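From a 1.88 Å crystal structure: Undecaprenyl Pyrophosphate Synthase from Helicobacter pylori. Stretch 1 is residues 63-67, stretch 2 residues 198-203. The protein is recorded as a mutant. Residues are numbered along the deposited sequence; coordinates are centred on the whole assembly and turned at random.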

# COMPACT_ATOMS: atom_id res chain seq x y z
N LEU A 63 4.51 -11.37 -12.94
CA LEU A 63 4.10 -11.99 -11.69
C LEU A 63 5.24 -11.65 -10.74
O LEU A 63 6.40 -11.98 -11.02
CB LEU A 63 3.99 -13.52 -11.88
CG LEU A 63 3.62 -14.33 -10.62
CD1 LEU A 63 2.17 -13.96 -10.24
CD2 LEU A 63 3.75 -15.87 -10.87
N THR A 64 4.92 -10.99 -9.62
CA THR A 64 5.94 -10.64 -8.66
C THR A 64 5.57 -11.35 -7.35
O THR A 64 4.44 -11.23 -6.88
CB THR A 64 5.97 -9.13 -8.44
OG1 THR A 64 6.25 -8.48 -9.67
CG2 THR A 64 7.04 -8.79 -7.45
N LEU A 65 6.54 -12.07 -6.77
CA LEU A 65 6.32 -12.87 -5.57
C LEU A 65 7.18 -12.39 -4.42
O LEU A 65 8.38 -12.13 -4.58
CB LEU A 65 6.59 -14.37 -5.89
CG LEU A 65 5.69 -15.00 -6.96
CD1 LEU A 65 6.14 -16.39 -7.29
CD2 LEU A 65 4.23 -15.06 -6.47
N TYR A 66 6.57 -12.25 -3.25
CA TYR A 66 7.34 -11.74 -2.15
C TYR A 66 8.11 -12.89 -1.52
O TYR A 66 7.63 -13.55 -0.59
CB TYR A 66 6.40 -11.04 -1.18
CG TYR A 66 7.04 -10.14 -0.16
CD1 TYR A 66 8.38 -9.81 -0.23
CD2 TYR A 66 6.28 -9.62 0.86
CE1 TYR A 66 8.96 -8.96 0.71
CE2 TYR A 66 6.84 -8.78 1.82
CZ TYR A 66 8.18 -8.45 1.74
OH TYR A 66 8.71 -7.57 2.66
N ALA A 67 9.30 -13.14 -2.07
CA ALA A 67 10.16 -14.26 -1.62
C ALA A 67 10.53 -14.09 -0.18
O ALA A 67 10.30 -15.00 0.62
CB ALA A 67 11.42 -14.34 -2.46
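Stretch 2, residues 198-203: LSNFLL

The most unusual feature of this contact is a nearly parallel, offset stack of two aromatic rings at the centre of a contact with no direct hydrogen bond between the stretches. The rings of Tyr-66 and Phe-201 have centroids 4.5 Å apart and planes inclined by only 8°. Their closest atoms, Tyr-66 CG and Phe-201 CD1, are 3.5 Å apart, about the thickness of an aromatic ring. The offset sets part of each ring over the other's CB: Tyr-66 CB lies 3.8 Å from the centroid of the Phe-201 ring, over its face, while Phe-201 CB lies 4.2 Å from the centroid of the Tyr-66 ring, off-centre. Phenylalanine suits this buried place, offering a flat apolar ring to the stack.

The backbones differ in character. Residues 63 to 65 of stretch 1 are extended, part of a strand that begins earlier in the chain, so successive side chains alternate: Thr-64 and Tyr-66 point toward stretch 2, whereas Leu-65 points away. Stretch 2 is irregular. Ser-199, Asn-200 and Leu-202 have positive phi and psi, near 50° and 40 to 50°, in the left-handed region, which asparagine tolerates more readily than most residues; Phe-201 between them is extended at -118/118. A weak hydrogen bond from Phe-201 N to Leu-198 O, 3.4 Å, spans the turn. With so irregular a path no crossing angle describes the pair, but the contacts run in opposite order: Tyr-66 meets Ser-199 to Phe-201, and Thr-64 meets Phe-201 and Leu-202. The nearest CA atoms, those of Tyr-66 and Phe-201, are 7.4 Å apart, leaving room for side chains between the backbones.

At the buried end, Thr-64 turns its methyl group to the apolar surface, with CG2 4.0 Å from Phe-201 CZ and 3.8 Å from Leu-202 CD1. Its OG1 is hydrogen-bonded elsewhere in the structure, so the polar atom is satisfied. The CA-to-CB bond of Leu-202 points sideways to stretch 1, but the end of its side chain comes nearer, bringing an apolar group to the threonine methyl. Leu-65 adds only backbone, its C atom 4.2 Å from Phe-201 CZ.

At the partly exposed end, tyrosine suits its place because it joins a stacking ring to a polar tip. Tyr-66 OH is 3.5 Å from Ser-199 O, and a water closes the gap: it lies 2.5 Å from Tyr-66 OH and donates a hydrogen bond to Ser-199 O at 2.9 Å. Ser-199 thus serves through its carbonyl, independently of its side chain.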

# COMPACT_ATOMS: atom_id res chain seq x y z
N LEU A 198 -0.19 -4.91 4.04
CA LEU A 198 0.63 -4.91 2.80
C LEU A 198 2.05 -5.41 3.10
O LEU A 198 2.78 -5.86 2.21
CB LEU A 198 0.80 -3.51 2.24
CG LEU A 198 -0.54 -2.86 2.02
CD1 LEU A 198 -0.31 -1.33 1.85
CD2 LEU A 198 -1.15 -3.47 0.79
N SER A 199 2.43 -5.27 4.36
CA SER A 199 3.75 -5.67 4.78
C SER A 199 4.91 -5.09 3.99
O SER A 199 5.82 -5.83 3.60
CB SER A 199 3.83 -7.20 4.82
OG SER A 199 3.11 -7.63 5.97
N ASN A 200 4.88 -3.78 3.74
CA ASN A 200 6.01 -3.08 3.09
C ASN A 200 6.41 -3.71 1.73
O ASN A 200 7.57 -3.84 1.41
CB ASN A 200 7.16 -3.14 4.09
CG ASN A 200 8.26 -2.17 3.78
OD1 ASN A 200 8.06 -1.12 3.18
ND2 ASN A 200 9.49 -2.55 4.17
N PHE A 201 5.41 -4.13 0.98
CA PHE A 201 5.60 -4.76 -0.31
C PHE A 201 4.95 -3.98 -1.44
O PHE A 201 3.70 -3.80 -1.49
CB PHE A 201 5.01 -6.17 -0.23
CG PHE A 201 5.10 -7.00 -1.51
CD1 PHE A 201 6.34 -7.28 -2.09
CD2 PHE A 201 3.96 -7.54 -2.10
CE1 PHE A 201 6.43 -8.12 -3.25
CE2 PHE A 201 4.03 -8.36 -3.25
CZ PHE A 201 5.28 -8.66 -3.82
N LEU A 202 5.79 -3.53 -2.37
CA LEU A 202 5.33 -2.85 -3.58
C LEU A 202 4.29 -1.77 -3.26
O LEU A 202 3.26 -1.69 -3.91
CB LEU A 202 4.71 -3.87 -4.55
CG LEU A 202 5.66 -4.99 -5.06
CD1 LEU A 202 4.90 -5.93 -6.07
CD2 LEU A 202 6.82 -4.32 -5.71
N LEU A 203 4.59 -0.93 -2.29
CA LEU A 203 3.63 0.12 -1.86
C LEU A 203 3.35 1.10 -3.01
O LEU A 203 2.20 1.38 -3.38
CB LEU A 203 4.18 0.81 -0.64
CG LEU A 203 4.48 -0.10 0.57
CD1 LEU A 203 5.18 0.68 1.72
CD2 LEU A 203 3.18 -0.61 1.10
O HOH W 1 7.85 -7.34 5.04